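Local atomic coordinates of dihydroorotase (Campylobacter jejuni subsp. jejuni, PDB entry 3PNU), a protein that probably catalyses the reversible cyclisation of N-carbamoyl-L-aspartate to dihydroorotate, a step of pyrimidine biosynthesis, using two zinc ions per subunit. Residues K103-A108 and L148-L153; H213-L218 and P346-E351. All blocks are in the same frame, centred on the assembly; numbering follows the deposited sequence.

Contact 1. Residues K103-A108 and L148-L153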
# COMPACT_ATOMS: atom_id res chain seq x y z
N LYS A 103 -24.66 -35.20 -7.16
CA LYS A 103 -26.11 -35.10 -6.99
C LYS A 103 -26.53 -33.65 -6.75
O LYS A 103 -27.47 -33.16 -7.37
CB LYS A 103 -26.61 -36.02 -5.86
CG LYS A 103 -28.12 -35.97 -5.67
CD LYS A 103 -28.68 -37.09 -4.77
CE LYS A 103 -30.21 -37.10 -4.84
NZ LYS A 103 -30.85 -38.24 -4.11
N PHE A 104 -25.85 -32.96 -5.86
CA PHE A 104 -26.22 -31.57 -5.58
C PHE A 104 -25.98 -30.65 -6.78
O PHE A 104 -26.78 -29.74 -7.06
CB PHE A 104 -25.48 -31.02 -4.38
CG PHE A 104 -25.70 -29.55 -4.17
CD1 PHE A 104 -26.73 -29.09 -3.37
CD2 PHE A 104 -24.89 -28.61 -4.80
CE1 PHE A 104 -26.94 -27.74 -3.18
CE2 PHE A 104 -25.10 -27.26 -4.62
CZ PHE A 104 -26.13 -26.82 -3.81
N LEU A 105 -24.87 -30.88 -7.48
CA LEU A 105 -24.52 -30.07 -8.64
C LEU A 105 -25.51 -30.26 -9.77
O LEU A 105 -25.87 -29.29 -10.43
CB LEU A 105 -23.09 -30.39 -9.11
CG LEU A 105 -21.95 -29.94 -8.19
CD1 LEU A 105 -20.60 -30.47 -8.67
CD2 LEU A 105 -21.93 -28.44 -8.07
N TYR A 106 -25.97 -31.49 -9.99
CA TYR A 106 -26.94 -31.76 -11.05
C TYR A 106 -28.25 -31.00 -10.85
O TYR A 106 -28.87 -30.58 -11.82
CB TYR A 106 -27.23 -33.26 -11.20
CG TYR A 106 -28.31 -33.54 -12.24
CD1 TYR A 106 -27.99 -33.67 -13.59
CD2 TYR A 106 -29.65 -33.64 -11.87
CE1 TYR A 106 -28.98 -33.91 -14.54
CE2 TYR A 106 -30.64 -33.87 -12.80
CZ TYR A 106 -30.30 -34.01 -14.13
OH TYR A 106 -31.29 -34.25 -15.07
N SER A 107 -28.67 -30.82 -9.61
CA SER A 107 -29.90 -30.11 -9.33
C SER A 107 -29.73 -28.60 -9.42
O SER A 107 -30.71 -27.87 -9.54
CB SER A 107 -30.41 -30.46 -7.93
OG SER A 107 -29.55 -29.96 -6.93
N ALA A 108 -28.48 -28.11 -9.37
CA ALA A 108 -28.22 -26.67 -9.40
C ALA A 108 -27.75 -26.10 -10.75
O ALA A 108 -27.81 -24.89 -10.95
CB ALA A 108 -27.19 -26.34 -8.33
N LEU A 148 -20.88 -31.45 -15.97
CA LEU A 148 -22.08 -30.61 -16.05
C LEU A 148 -21.85 -29.23 -16.70
O LEU A 148 -22.75 -28.36 -16.70
CB LEU A 148 -22.66 -30.42 -14.64
CG LEU A 148 -23.07 -31.70 -13.89
CD1 LEU A 148 -23.55 -31.36 -12.47
CD2 LEU A 148 -24.15 -32.45 -14.66
N ASN A 149 -20.65 -29.01 -17.23
CA ASN A 149 -20.34 -27.75 -17.90
C ASN A 149 -20.56 -26.53 -16.99
O ASN A 149 -20.99 -25.48 -17.45
CB ASN A 149 -21.17 -27.65 -19.19
CG ASN A 149 -20.70 -26.55 -20.11
OD1 ASN A 149 -19.51 -26.24 -20.19
ND2 ASN A 149 -21.63 -25.96 -20.84
N ILE A 150 -20.28 -26.68 -15.69
CA ILE A 150 -20.38 -25.56 -14.75
C ILE A 150 -18.95 -25.00 -14.63
O ILE A 150 -18.00 -25.76 -14.51
CB ILE A 150 -20.84 -25.99 -13.36
CG1 ILE A 150 -22.12 -26.82 -13.45
CG2 ILE A 150 -21.05 -24.76 -12.43
CD1 ILE A 150 -22.60 -27.33 -12.09
N PRO A 151 -18.80 -23.67 -14.71
CA PRO A 151 -17.47 -23.06 -14.63
C PRO A 151 -17.01 -22.73 -13.21
O PRO A 151 -17.84 -22.44 -12.36
CB PRO A 151 -17.66 -21.75 -15.40
CG PRO A 151 -19.11 -21.40 -15.17
CD PRO A 151 -19.84 -22.71 -15.12
N LEU A 152 -15.69 -22.78 -12.97
CA LEU A 152 -15.10 -22.44 -11.68
C LEU A 152 -14.49 -21.04 -11.81
O LEU A 152 -13.59 -20.81 -12.64
CB LEU A 152 -14.01 -23.45 -11.28
CG LEU A 152 -13.33 -23.28 -9.90
CD1 LEU A 152 -14.27 -23.62 -8.74
CD2 LEU A 152 -12.08 -24.11 -9.79
N LEU A 153 -15.04 -20.10 -11.03
CA LEU A 153 -14.60 -18.73 -10.97
C LEU A 153 -13.72 -18.69 -9.73
O LEU A 153 -14.12 -19.17 -8.67
CB LEU A 153 -15.81 -17.78 -10.81
CG LEU A 153 -17.06 -18.13 -11.64
CD1 LEU A 153 -18.16 -17.09 -11.39
CD2 LEU A 153 -16.76 -18.28 -13.16

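Contact 2. Residues H213-L218 and P346-E351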
# COMPACT_ATOMS: atom_id res chain seq x y z
N HIS A 213 -8.12 -1.70 -12.65
CA HIS A 213 -6.82 -2.30 -12.96
C HIS A 213 -6.29 -1.95 -14.34
O HIS A 213 -5.08 -2.19 -14.62
CB HIS A 213 -6.85 -3.80 -12.75
CG HIS A 213 -6.93 -4.20 -11.32
ND1 HIS A 213 -8.05 -4.79 -10.77
CD2 HIS A 213 -6.04 -4.06 -10.31
CE1 HIS A 213 -7.84 -5.02 -9.49
NE2 HIS A 213 -6.63 -4.58 -9.18
N LEU A 214 -7.16 -1.41 -15.20
CA LEU A 214 -6.70 -0.97 -16.52
C LEU A 214 -6.10 0.43 -16.40
O LEU A 214 -5.41 0.89 -17.30
CB LEU A 214 -7.85 -0.88 -17.51
CG LEU A 214 -8.41 -2.20 -18.02
CD1 LEU A 214 -9.73 -1.94 -18.77
CD2 LEU A 214 -7.37 -2.93 -18.87
N ILE A 215 -6.38 1.08 -15.27
CA ILE A 215 -6.00 2.46 -15.06
C ILE A 215 -4.91 2.73 -14.01
O ILE A 215 -3.95 3.43 -14.30
CB ILE A 215 -7.28 3.26 -14.67
CG1 ILE A 215 -8.32 3.17 -15.81
CG2 ILE A 215 -6.93 4.71 -14.38
CD1 ILE A 215 -9.69 3.80 -15.49
N ILE A 216 -5.06 2.15 -12.82
CA ILE A 216 -4.12 2.43 -11.71
C ILE A 216 -2.98 1.43 -11.50
O ILE A 216 -3.03 0.29 -12.00
CB ILE A 216 -4.89 2.56 -10.37
CG1 ILE A 216 -5.34 1.19 -9.85
CG2 ILE A 216 -6.09 3.51 -10.52
CD1 ILE A 216 -6.00 1.24 -8.52
N THR A 217 -1.95 1.87 -10.78
CA THR A 217 -0.83 1.03 -10.35
C THR A 217 -0.67 1.27 -8.85
O THR A 217 -1.35 2.12 -8.28
CB THR A 217 0.52 1.36 -11.02
OG1 THR A 217 1.04 2.58 -10.48
CG2 THR A 217 0.39 1.43 -12.52
N LEU A 218 0.22 0.52 -8.21
CA LEU A 218 0.46 0.70 -6.78
C LEU A 218 0.80 2.17 -6.44
O LEU A 218 0.44 2.65 -5.37
CB LEU A 218 1.60 -0.21 -6.30
CG LEU A 218 1.81 -0.28 -4.78
CD1 LEU A 218 0.56 -0.85 -4.10
CD2 LEU A 218 3.04 -1.11 -4.42
N PRO A 346 -18.54 6.53 -4.54
CA PRO A 346 -18.27 5.89 -5.81
C PRO A 346 -16.87 6.15 -6.30
O PRO A 346 -16.21 7.05 -5.81
CB PRO A 346 -19.25 6.59 -6.75
CG PRO A 346 -19.26 7.98 -6.24
CD PRO A 346 -19.16 7.85 -4.72
N TYR A 347 -16.45 5.35 -7.28
CA TYR A 347 -15.16 5.46 -7.93
C TYR A 347 -15.22 6.71 -8.78
O TYR A 347 -16.31 7.10 -9.23
CB TYR A 347 -14.91 4.22 -8.79
CG TYR A 347 -13.62 4.25 -9.61
CD1 TYR A 347 -12.38 4.31 -8.99
CD2 TYR A 347 -13.65 4.18 -10.99
CE1 TYR A 347 -11.20 4.34 -9.73
CE2 TYR A 347 -12.46 4.20 -11.74
CZ TYR A 347 -11.24 4.27 -11.08
OH TYR A 347 -10.06 4.30 -11.78
N MET A 348 -14.08 7.35 -9.00
CA MET A 348 -14.04 8.57 -9.79
C MET A 348 -14.93 9.67 -9.15
O MET A 348 -15.25 10.66 -9.80
CB MET A 348 -14.52 8.27 -11.22
CG MET A 348 -13.53 7.48 -12.07
SD MET A 348 -12.30 8.53 -12.87
CE MET A 348 -11.29 7.33 -13.75
N ALA A 349 -15.32 9.49 -7.89
CA ALA A 349 -16.14 10.47 -7.18
C ALA A 349 -15.66 11.89 -7.47
O ALA A 349 -14.45 12.14 -7.54
CB ALA A 349 -16.11 10.20 -5.69
N GLY A 350 -16.59 12.82 -7.66
CA GLY A 350 -16.26 14.23 -7.95
C GLY A 350 -15.52 14.51 -9.25
O GLY A 350 -15.14 15.65 -9.52
N GLU A 351 -15.31 13.48 -10.05
CA GLU A 351 -14.60 13.63 -11.32
C GLU A 351 -15.55 14.02 -12.46
O GLU A 351 -16.77 13.78 -12.39
CB GLU A 351 -13.88 12.32 -11.67
CG GLU A 351 -12.67 12.02 -10.79
CD GLU A 351 -11.47 12.91 -11.13
OE1 GLU A 351 -11.11 13.00 -12.33
OE2 GLU A 351 -10.86 13.49 -10.20

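Contact 1. Residues K103-A108 and L148-L153
L148 pushes one methyl group against the backbone of the helix that carries L105 and Y106. Its CD1 lies 3.5 Å from L105 CB, and the same methyl is 3.5 Å from both L105 C and Y106 N, so it rests on the peptide link joining the two residues. CG of L148 stands anti to its own carbonyl carbon (chi1 -59°), and with chi2 extended at 176° the branched end is carried up to the helix surface. The second methyl, CD2, reaches outward to the Y106 ring, coming up at the ring edge near its plane, 4.2 Å from Y106 CD1; the two side chains cross at about a right angle.

Inward from L148 the side chains that meet are aliphatic. I150 extends its CD1 to 4.2 Å from L105 CD2, and both residues are buried. Together L148 and I150 meet the CB and the CD2 branch of L105, which is further enclosed by A144, M145 and I115. The Y106 side is much looser: this ring is exposed, meets L148 with a single edge atom, and has a phosphate ion, probably from the crystallisation liquor, about 3 Å from its side chain.

Between the two apolar residues the chain turns sharply. N149, with positive phi, is the C-prime residue of a Schellman motif that ends helix 135-147; L148 and I150, on either side of it in sequence, both reach helix 102-108. I150 and L105 both pack on M145 of helix 135-147, and beyond P151 the chain enters strand 152-154 of the TIM barrel, whose L152 pairs through its backbone with K184, just before strand 185-187, and V186 within it. The contact thus packs helix 102-108 against the helix-to-strand connection leading into the barrel.

Contact 2. Residues H213-L218 and P346-E351
A chi1 of 176° swings the Y347 ring away from its own backbone N and over to the loop 213-218, where I215 has CG1 anti to its carbonyl carbon (chi1 -60°) and an extended chi2 that carries CD1 out to meet it. The phenol end does the touching: Y347 OH is 3.8 Å from I215 CD1 and 4.1 Å from I215 CG2, so the oxygen lies against both branches of the isoleucine. I216 adds a lighter touch, its CG2 lying 4.2 Å from Y347 OH. The thioether chain of M348 bends at chi1 and chi2 and brings CE to 4.2 Å from I215 CD1. Y347 and M348 are the central residues of a type II turn from P346 to A349, and M348 has the positive phi expected of its second central position. V288 of helix 285-296 packs on both I215 and M348, while L292 of that helix also touches I215. Across the two segments the tyrosine hydroxyl meets hydrocarbon alone, so the Y347 pairing rests on van der Waals contact, with little directional restraint on the phenol from the isoleucines, and the apolar part is the touch of I215 with M348.

Contact 1 closes along the chain before contact 2 opens, and the two lie on opposite sides of the chain's centre, with centres about 35 Å apart and nearest atoms about 15 Å apart. The parallel sheet of the TIM barrel relates them: segment 148-153 leads into strand 152-154, whereas 213-218 follows strand 205-209, two places across that sheet. Contact 1 involves a connection entering a barrel strand, and contact 2 a loop leaving one. Contact 2 brings in the antiparallel sheet, because 346-351 runs into its strand 352-357. Both are packing contacts; contact 1 is remote from the zinc site, while I216 of contact 2 lies about 11 Å, side chain to side chain, from the zinc ligand D261.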